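Anti-sigma-I factor RsgI3 (PDB 6QE7) probably keeps the sigma factor SigI3 inactive until its extracellular tandem PA14 domains, the part crystallised here, bind plant polysaccharides such as pectin. Local coordinates at residues F64-D70 against Q88-S94; V76-I82 against S94-L99. All blocks are in the same frame, centred on the assembly; numbering follows the deposited sequence.

Interaction 1 (F64-D70 against Q88-S94). With CA (calcium ion), chain D.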
ATOM      1  N   PHE A  64      13.105  22.626 -12.024  1.00 37.69           N
ATOM      2  CA  PHE A  64      11.778  22.044 -11.679  1.00 31.61           C
ATOM      3  C   PHE A  64      11.416  22.456 -10.258  1.00 30.59           C
ATOM      4  O   PHE A  64      12.284  22.561  -9.303  1.00 32.46           O
ATOM      5  CB  PHE A  64      11.778  20.526 -11.794  1.00 31.81           C
ATOM      6  CG  PHE A  64      11.881  20.136 -13.211  1.00 29.94           C
ATOM      7  CD1 PHE A  64      13.098  20.212 -13.863  1.00 36.87           C
ATOM      8  CD2 PHE A  64      10.762  19.837 -13.936  1.00 30.52           C
ATOM      9  CE1 PHE A  64      13.195  19.868 -15.196  1.00 30.79           C
ATOM     10  CE2 PHE A  64      10.871  19.462 -15.260  1.00 31.03           C
ATOM     11  CZ  PHE A  64      12.082  19.495 -15.891  1.00 33.42           C
ATOM     12  N   TYR A  65      10.149  22.819 -10.117  1.00 28.37           N
ATOM     13  CA  TYR A  65       9.548  23.169  -8.807  1.00 29.59           C
ATOM     14  C   TYR A  65       8.293  22.309  -8.597  1.00 30.52           C
ATOM     15  O   TYR A  65       7.505  22.118  -9.534  1.00 30.92           O
ATOM     16  CB  TYR A  65       9.086  24.618  -8.708  1.00 33.03           C
ATOM     17  CG  TYR A  65       9.975  25.664  -9.335  1.00 30.30           C
ATOM     18  CD1 TYR A  65      10.141  25.763 -10.719  1.00 33.09           C
ATOM     19  CD2 TYR A  65      10.649  26.563  -8.525  1.00 32.74           C
ATOM     20  CE1 TYR A  65      10.933  26.772 -11.263  1.00 36.36           C
ATOM     21  CE2 TYR A  65      11.456  27.556  -9.060  1.00 33.27           C
ATOM     22  CZ  TYR A  65      11.601  27.657 -10.433  1.00 30.25           C
ATOM     23  OH  TYR A  65      12.449  28.634 -10.911  1.00 41.82           O
ATOM     24  N   THR A  66       8.113  21.885  -7.348  1.00 27.65           N
ATOM     25  CA  THR A  66       6.913  21.209  -6.827  1.00 29.55           C
ATOM     26  C   THR A  66       6.394  22.108  -5.720  1.00 28.00           C
ATOM     27  O   THR A  66       7.173  22.658  -4.979  1.00 30.83           O
ATOM     28  CB  THR A  66       7.230  19.787  -6.357  1.00 30.12           C
ATOM     29  OG1 THR A  66       8.145  19.840  -5.254  1.00 23.34           O
ATOM     30  CG2 THR A  66       7.814  18.918  -7.445  1.00 32.88           C
ATOM     31  N   VAL A  67       5.095  22.333  -5.700  1.00 30.76           N
ATOM     32  CA  VAL A  67       4.455  22.931  -4.509  1.00 32.84           C
ATOM     33  C   VAL A  67       3.393  21.912  -4.102  1.00 32.97           C
ATOM     34  O   VAL A  67       2.461  21.706  -4.894  1.00 27.33           O
ATOM     35  CB  VAL A  67       3.832  24.316  -4.821  1.00 32.35           C
ATOM     36  CG1 VAL A  67       3.316  24.964  -3.557  1.00 36.15           C
ATOM     37  CG2 VAL A  67       4.832  25.228  -5.488  1.00 39.59           C
ATOM     38  N   THR A  68       3.539  21.320  -2.925  1.00 29.97           N
ATOM     39  CA  THR A  68       2.758  20.148  -2.484  1.00 29.25           C
ATOM     40  C   THR A  68       2.400  20.307  -1.029  1.00 29.02           C
ATOM     41  O   THR A  68       3.223  20.786  -0.220  1.00 24.47           O
ATOM     42  CB  THR A  68       3.472  18.815  -2.665  1.00 27.42           C
ATOM     43  OG1 THR A  68       4.808  18.726  -2.108  1.00 24.55           O
ATOM     44  CG2 THR A  68       3.579  18.460  -4.125  1.00 28.89           C
ATOM     45  N   ASP A  69       1.246  19.733  -0.734  1.00 29.76           N
ATOM     46  CA  ASP A  69       0.855  19.315   0.617  1.00 32.78           C
ATOM     47  C   ASP A  69       0.161  17.972   0.429  1.00 29.35           C
ATOM     48  O   ASP A  69      -0.902  17.999  -0.205  1.00 27.13           O
ATOM     49  CB  ASP A  69      -0.013  20.403   1.252  1.00 34.71           C
ATOM     50  CG  ASP A  69      -0.607  19.955   2.569  1.00 32.62           C
ATOM     51  OD1 ASP A  69      -0.593  18.699   2.851  1.00 27.42           O
ATOM     52  OD2 ASP A  69      -1.029  20.837   3.309  1.00 33.41           O
ATOM     53  N   ASP A  70       0.756  16.812   0.893  1.00 25.91           N
ATOM     54  CA  ASP A  70       1.982  16.779   1.683  1.00 28.08           C
ATOM     55  C   ASP A  70       3.224  16.553   0.832  1.00 27.38           C
ATOM     56  O   ASP A  70       3.709  17.498   0.217  1.00 33.77           O
ATOM     57  CB  ASP A  70       1.897  15.752   2.799  1.00 28.17           C
ATOM     58  CG  ASP A  70       0.819  16.168   3.791  1.00 27.78           C
ATOM     59  OD1 ASP A  70      -0.412  15.996   3.433  1.00 30.20           O
ATOM     60  OD2 ASP A  70       1.178  16.582   4.910  1.00 29.28           O
ATOM     61  N   GLN A  88       3.807  18.190   5.261  1.00 25.06           N
ATOM     62  CA  GLN A  88       4.114  19.612   5.083  1.00 26.97           C
ATOM     63  C   GLN A  88       2.877  20.320   4.546  1.00 28.77           C
ATOM     64  O   GLN A  88       2.289  19.837   3.613  1.00 30.88           O
ATOM     65  CB  GLN A  88       5.275  19.844   4.106  1.00 32.45           C
ATOM     66  CG  GLN A  88       5.132  19.103   2.786  1.00 34.73           C
ATOM     67  CD  GLN A  88       6.259  19.421   1.828  1.00 40.58           C
ATOM     68  OE1 GLN A  88       7.410  19.549   2.197  1.00 37.75           O
ATOM     69  NE2 GLN A  88       5.932  19.573   0.548  1.00 50.39           N
ATOM     70  N   SER A  89       2.493  21.396   5.189  1.00 31.04           N
ATOM     71  CA  SER A  89       1.753  22.482   4.523  1.00 36.43           C
ATOM     72  C   SER A  89       2.376  22.758   3.155  1.00 33.90           C
ATOM     73  O   SER A  89       3.596  22.460   3.021  1.00 32.91           O
ATOM     74  CB  SER A  89       1.788  23.686   5.394  1.00 32.38           C
ATOM     75  OG  SER A  89       0.760  24.520   4.981  1.00 46.26           O
ATOM     76  N   ALA A  90       1.633  23.414   2.239  1.00 32.90           N
ATOM     77  CA  ALA A  90       2.041  23.729   0.848  1.00 32.57           C
ATOM     78  C   ALA A  90       3.405  24.402   0.862  1.00 36.78           C
ATOM     79  O   ALA A  90       3.578  25.422   1.540  1.00 34.69           O
ATOM     80  CB  ALA A  90       1.065  24.641   0.160  1.00 36.90           C
ATOM     81  N   THR A  91       4.367  23.806   0.192  1.00 30.36           N
ATOM     82  CA  THR A  91       5.766  24.215   0.333  1.00 31.02           C
ATOM     83  C   THR A  91       6.340  23.998  -1.041  1.00 28.22           C
ATOM     84  O   THR A  91       6.094  22.936  -1.597  1.00 34.77           O
ATOM     85  CB  THR A  91       6.549  23.416   1.390  1.00 32.69           C
ATOM     86  OG1 THR A  91       5.923  23.566   2.675  1.00 32.85           O
ATOM     87  CG2 THR A  91       8.006  23.832   1.415  1.00 37.21           C
ATOM     88  N   GLU A  92       7.101  24.967  -1.536  1.00 28.52           N
ATOM     89  CA  GLU A  92       7.830  24.827  -2.791  1.00 30.53           C
ATOM     90  C   GLU A  92       9.171  24.159  -2.461  1.00 31.00           C
ATOM     91  O   GLU A  92       9.726  24.555  -1.475  1.00 28.74           O
ATOM     92  CB  GLU A  92       8.140  26.218  -3.343  1.00 33.10           C
ATOM     93  CG  GLU A  92       8.830  26.186  -4.688  1.00 36.01           C
ATOM     94  CD  GLU A  92       8.580  27.478  -5.467  1.00 41.05           C
ATOM     95  OE1 GLU A  92       9.066  28.477  -5.024  1.00 48.73           O
ATOM     96  OE2 GLU A  92       7.798  27.478  -6.415  1.00 51.14           O
ATOM     97  N   HIS A  93       9.677  23.317  -3.362  1.00 30.46           N
ATOM     98  CA  HIS A  93      11.022  22.690  -3.357  1.00 29.32           C
ATOM     99  C   HIS A  93      11.412  22.690  -4.812  1.00 33.43           C
ATOM    100  O   HIS A  93      10.495  22.731  -5.668  1.00 27.80           O
ATOM    101  CB  HIS A  93      11.017  21.225  -2.837  1.00 28.48           C
ATOM    102  CG  HIS A  93      10.498  21.088  -1.441  1.00 27.70           C
ATOM    103  ND1 HIS A  93      11.134  21.676  -0.350  1.00 30.13           N
ATOM    104  CD2 HIS A  93       9.402  20.458  -0.937  1.00 29.53           C
ATOM    105  CE1 HIS A  93      10.447  21.420   0.754  1.00 28.27           C
ATOM    106  NE2 HIS A  93       9.396  20.633   0.419  1.00 32.32           N
ATOM    107  N   SER A  94      12.696  22.700  -5.102  1.00 31.14           N
ATOM    108  CA  SER A  94      13.126  22.831  -6.500  1.00 34.32           C
ATOM    109  C   SER A  94      14.518  22.236  -6.659  1.00 36.81           C
ATOM    110  O   SER A  94      15.210  22.219  -5.649  1.00 33.96           O
ATOM    111  CB  SER A  94      13.132  24.295  -6.868  1.00 38.60           C
ATOM    112  OG  SER A  94      14.012  25.050  -6.001  1.00 32.87           O
TER
HETATM  113 CA    CA D 401      -2.192  17.532   4.002  1.00 30.91          CA
HETATM  114  O   HOH W   1       6.751  20.349  -2.921  1.00 25.16           O
HETATM  115  O   HOH W   2      -1.375  23.345   2.344  1.00 31.99           O
HETATM  116  O   HOH W   3      -1.514  19.627   5.638  1.00 33.84           O
HETATM  117  O   HOH W   4      -0.932  17.465   6.442  1.00 33.18           O
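This is an antiparallel strand pairing in the first PA14 domain that runs into a calcium site: the end of strand 60-69 lies beside the start of strand 91-99, their short axes 4.7 Å apart at 157°. Thr-66 and His-93 form a hydrogen-bonded pair, with Thr-66 N to His-93 O at 3.0 Å and His-93 N to Thr-66 O at 3.1 Å. Further on, Thr-68 and Thr-91 pair less tightly: Thr-91 N reaches Thr-68 O at 3.3 Å, and the return bond is weak. A water bridges the OG1 atoms of Thr-66 and Thr-68 and also bonds to Thr-91 O. Thr-66, Thr-68, Thr-91 and His-93 point to one face of the sheet; Tyr-65, Val-67, Glu-92 and Ser-94 point to the other, where Glu-92 makes a salt bridge with Lys-131.

Beyond the ladder, Gln-88 NE2 donates to Thr-68 O (3.1 Å), Gln-88 OE1 accepts from His-93 NE2 (2.9 Å), and Gln-88 N binds Asp-70 OD2 (3.1 Å). The peptide between Asp-69 and Asp-70 is cis, the Asp-Asp signature known from calcium-dependent PA14 lectins. It sets both carboxylates on the same metal: Asp-69 OD1 lies 2.3 Å and Asp-70 OD1 2.4 Å from the calcium ion, which two waters and Gln-113, Val-115 and Ala-117 also bind. Asp-70 OD1 also accepts from His-114 N. In those relatives the equivalent calcium contacts the sugar, so a similar role here is possible. Asp-69 OD2 accepts from a second-shell water, which accepts from Ala-90 N, 3.0 Å away, linking the site to the partner segment.

Interaction 2 (V76-I82 against S94-L99); sequences VDGVLLI and SEQIYL
Two strands from different sheets face each other here and touch through side chains, with no hydrogen bond between them. Residues 76-79 form a type I' turn, with Asp-77 (64/29) and Gly-78 (76/5) at positive phi; Val-76 N to Val-79 O (3.0 Å) and Val-79 N to Val-76 O (2.9 Å) close the hairpin. The axis of strand 79-82 then passes that of strand 94-99 at 6.0 Å and 143°. Leu-81 CA lies 5.6 Å from Glu-95 CA. Leu-81 (psi -42°) and Ile-82 both face Leu-74, a classic beta bulge. Such packing of sheet on sheet builds the PA14 beta-sandwich. Leu-81 (m, t) lies with CD1 3.9 Å from Ile-97 CG2 and CB 3.8 Å from Glu-95 CB. Ile-97 (t, t) points at the hairpin and brings CD1 to 3.8 Å from Val-76 O and 4.1 Å from Val-79 CG2. Ile-82 (m, t) sets CD1 3.9 Å from Ser-94 CA, while Val-76 (t) holds CG1 4.4 Å from Leu-99 CD2. Glu-95 chi1 is off-rotamer at -109°, and Glu-95 OE1 accepts from Gln-96 N at 2.9 Å.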
ATOM      1  N   VAL A  76      13.449  13.357 -12.885  1.00 31.64           N
ATOM      2  CA  VAL A  76      13.561  13.723 -14.331  1.00 34.56           C
ATOM      3  C   VAL A  76      14.807  13.018 -14.899  1.00 32.21           C
ATOM      4  O   VAL A  76      15.863  13.074 -14.284  1.00 31.06           O
ATOM      5  CB  VAL A  76      13.617  15.249 -14.502  1.00 39.92           C
ATOM      6  CG1 VAL A  76      13.822  15.643 -15.974  1.00 38.44           C
ATOM      7  CG2 VAL A  76      12.416  15.958 -13.912  1.00 33.67           C
ATOM      8  N   ASP A  77      14.651  12.277 -15.977  1.00 33.89           N
ATOM      9  CA  ASP A  77      15.797  11.635 -16.682  1.00 39.35           C
ATOM     10  C   ASP A  77      16.432  10.637 -15.734  1.00 42.08           C
ATOM     11  O   ASP A  77      17.645  10.396 -15.885  1.00 33.72           O
ATOM     12  CB  ASP A  77      16.832  12.677 -17.124  1.00 40.24           C
ATOM     13  CG  ASP A  77      17.751  12.106 -18.178  1.00 45.18           C
ATOM     14  OD1 ASP A  77      17.303  11.140 -18.906  1.00 42.49           O
ATOM     15  OD2 ASP A  77      18.880  12.599 -18.247  1.00 46.48           O
ATOM     16  N   GLY A  78      15.604  10.091 -14.825  1.00 36.31           N
ATOM     17  CA  GLY A  78      15.982   9.053 -13.878  1.00 33.21           C
ATOM     18  C   GLY A  78      16.786   9.639 -12.759  1.00 29.04           C
ATOM     19  O   GLY A  78      17.138   8.913 -11.910  1.00 30.62           O
ATOM     20  N   VAL A  79      16.950  10.954 -12.701  1.00 27.61           N
ATOM     21  CA  VAL A  79      17.630  11.613 -11.576  1.00 27.08           C
ATOM     22  C   VAL A  79      16.567  11.954 -10.542  1.00 30.28           C
ATOM     23  O   VAL A  79      15.531  12.541 -10.907  1.00 26.58           O
ATOM     24  CB  VAL A  79      18.421  12.858 -12.026  1.00 26.41           C
ATOM     25  CG1 VAL A  79      19.046  13.502 -10.851  1.00 26.13           C
ATOM     26  CG2 VAL A  79      19.437  12.536 -13.122  1.00 30.55           C
ATOM     27  N   LEU A  80      16.812  11.608  -9.288  1.00 25.86           N
ATOM     28  CA  LEU A  80      15.900  12.052  -8.199  1.00 29.51           C
ATOM     29  C   LEU A  80      16.285  13.490  -7.850  1.00 32.10           C
ATOM     30  O   LEU A  80      17.287  13.666  -7.173  1.00 34.25           O
ATOM     31  CB  LEU A  80      16.034  11.104  -7.007  1.00 29.35           C
ATOM     32  CG  LEU A  80      15.229  11.454  -5.758  1.00 33.84           C
ATOM     33  CD1 LEU A  80      13.755  11.469  -6.058  1.00 34.77           C
ATOM     34  CD2 LEU A  80      15.485  10.423  -4.646  1.00 41.01           C
ATOM     35  N   LEU A  81      15.508  14.481  -8.305  1.00 27.36           N
ATOM     36  CA  LEU A  81      15.848  15.920  -8.135  1.00 26.18           C
ATOM     37  C   LEU A  81      15.314  16.409  -6.786  1.00 30.31           C
ATOM     38  O   LEU A  81      16.020  17.182  -6.183  1.00 31.23           O
ATOM     39  CB  LEU A  81      15.173  16.712  -9.265  1.00 30.23           C
ATOM     40  CG  LEU A  81      15.777  16.493 -10.651  1.00 31.52           C
ATOM     41  CD1 LEU A  81      15.051  17.311 -11.697  1.00 35.82           C
ATOM     42  CD2 LEU A  81      17.251  16.801 -10.604  1.00 33.83           C
ATOM     43  N   ILE A  82      14.079  16.003  -6.403  1.00 28.10           N
ATOM     44  CA  ILE A  82      13.384  16.424  -5.160  1.00 27.98           C
ATOM     45  C   ILE A  82      12.883  15.207  -4.390  1.00 26.83           C
ATOM     46  O   ILE A  82      12.187  14.339  -4.973  1.00 29.15           O
ATOM     47  CB  ILE A  82      12.254  17.401  -5.478  1.00 29.86           C
ATOM     48  CG1 ILE A  82      12.732  18.571  -6.322  1.00 32.86           C
ATOM     49  CG2 ILE A  82      11.648  17.919  -4.199  1.00 28.72           C
ATOM     50  CD1 ILE A  82      11.598  19.252  -7.055  1.00 33.29           C
ATOM     51  N   SER A  94      12.696  22.700  -5.102  1.00 31.14           N
ATOM     52  CA  SER A  94      13.126  22.831  -6.500  1.00 34.32           C
ATOM     53  C   SER A  94      14.518  22.236  -6.659  1.00 36.81           C
ATOM     54  O   SER A  94      15.210  22.219  -5.649  1.00 33.96           O
ATOM     55  CB  SER A  94      13.132  24.295  -6.868  1.00 38.60           C
ATOM     56  OG  SER A  94      14.012  25.050  -6.001  1.00 32.87           O
ATOM     57  N   GLU A  95      14.920  21.919  -7.898  1.00 33.26           N
ATOM     58  CA  GLU A  95      16.284  21.501  -8.256  1.00 36.41           C
ATOM     59  C   GLU A  95      16.495  21.758  -9.727  1.00 33.26           C
ATOM     60  O   GLU A  95      15.514  21.971 -10.450  1.00 33.65           O
ATOM     61  CB  GLU A  95      16.555  20.006  -7.967  1.00 33.72           C
ATOM     62  CG  GLU A  95      17.523  19.814  -6.776  1.00 38.16           C
ATOM     63  CD  GLU A  95      18.933  20.455  -6.807  1.00 36.78           C
ATOM     64  OE1 GLU A  95      19.465  20.786  -7.958  1.00 39.74           O
ATOM     65  OE2 GLU A  95      19.535  20.633  -5.683  1.00 43.14           O
ATOM     66  N   GLN A  96      17.740  21.681 -10.153  1.00 30.94           N
ATOM     67  CA  GLN A  96      18.134  22.009 -11.540  1.00 27.90           C
ATOM     68  C   GLN A  96      18.716  20.806 -12.191  1.00 30.48           C
ATOM     69  O   GLN A  96      19.262  19.944 -11.488  1.00 37.84           O
ATOM     70  CB  GLN A  96      19.141  23.173 -11.615  1.00 32.88           C
ATOM     71  CG  GLN A  96      18.784  24.330 -10.682  1.00 38.15           C
ATOM     72  CD  GLN A  96      19.853  25.406 -10.688  1.00 54.39           C
ATOM     73  OE1 GLN A  96      20.729  25.458 -11.555  1.00 69.14           O
ATOM     74  NE2 GLN A  96      19.841  26.255  -9.682  1.00 57.34           N
ATOM     75  N   ILE A  97      18.609  20.784 -13.511  1.00 31.19           N
ATOM     76  CA  ILE A  97      19.138  19.711 -14.366  1.00 30.48           C
ATOM     77  C   ILE A  97      19.249  20.344 -15.754  1.00 33.83           C
ATOM     78  O   ILE A  97      18.405  21.185 -16.109  1.00 38.08           O
ATOM     79  CB  ILE A  97      18.192  18.496 -14.331  1.00 30.17           C
ATOM     80  CG1 ILE A  97      18.711  17.384 -15.218  1.00 30.37           C
ATOM     81  CG2 ILE A  97      16.789  18.895 -14.764  1.00 31.57           C
ATOM     82  CD1 ILE A  97      18.195  15.973 -14.870  1.00 34.24           C
ATOM     83  N   TYR A  98      20.221  19.923 -16.539  1.00 36.15           N
ATOM     84  CA  TYR A  98      20.446  20.509 -17.865  1.00 34.44           C
ATOM     85  C   TYR A  98      19.721  19.628 -18.857  1.00 38.19           C
ATOM     86  O   TYR A  98      19.970  18.413 -18.861  1.00 42.25           O
ATOM     87  CB  TYR A  98      21.928  20.664 -18.203  1.00 39.05           C
ATOM     88  CG  TYR A  98      22.189  21.233 -19.572  1.00 35.81           C
ATOM     89  CD1 TYR A  98      22.157  20.398 -20.673  1.00 37.31           C
ATOM     90  CD2 TYR A  98      22.395  22.584 -19.787  1.00 38.81           C
ATOM     91  CE1 TYR A  98      22.338  20.881 -21.962  1.00 43.57           C
ATOM     92  CE2 TYR A  98      22.615  23.081 -21.073  1.00 38.86           C
ATOM     93  CZ  TYR A  98      22.553  22.231 -22.174  1.00 41.38           C
ATOM     94  OH  TYR A  98      22.779  22.613 -23.484  1.00 44.25           O
ATOM     95  N   LEU A  99      18.841  20.235 -19.676  1.00 38.28           N
ATOM     96  CA  LEU A  99      18.134  19.478 -20.743  1.00 42.70           C
ATOM     97  C   LEU A  99      18.340  20.170 -22.105  1.00 43.69           C
ATOM     98  O   LEU A  99      18.597  21.424 -22.151  1.00 58.72           O
ATOM     99  CB  LEU A  99      16.644  19.372 -20.373  1.00 42.64           C
ATOM    100  CG  LEU A  99      16.347  18.908 -18.940  1.00 40.44           C
ATOM    101  CD1 LEU A  99      14.917  19.229 -18.610  1.00 42.64           C
ATOM    102  CD2 LEU A  99      16.624  17.410 -18.800  1.00 39.00           C
TER

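Strand 91-99 serves both interactions and Ser-94 belongs to both. Interaction 1 is pairing within one sheet, dominated by backbone bonds, and becomes polar and metal-bound at its calcium end; interaction 2 joins that sheet to the opposing one by side-chain packing without a hydrogen bond, mostly apolar, though backbone oxygens also touch carbon atoms. Both are partly buried, but interaction 2 is the more exposed, with 5 of 10 touching residues exposed against 3 of 14. Phe-64, Thr-66 and Ile-82 are among the buried residues where the two meet: Phe-64 CE1 packs 3.7 Å from Ile-97 CG2. The ladder also carries on through a probable hydrogen bond from Phe-64 N to Glu-95 O at 3.0 Å.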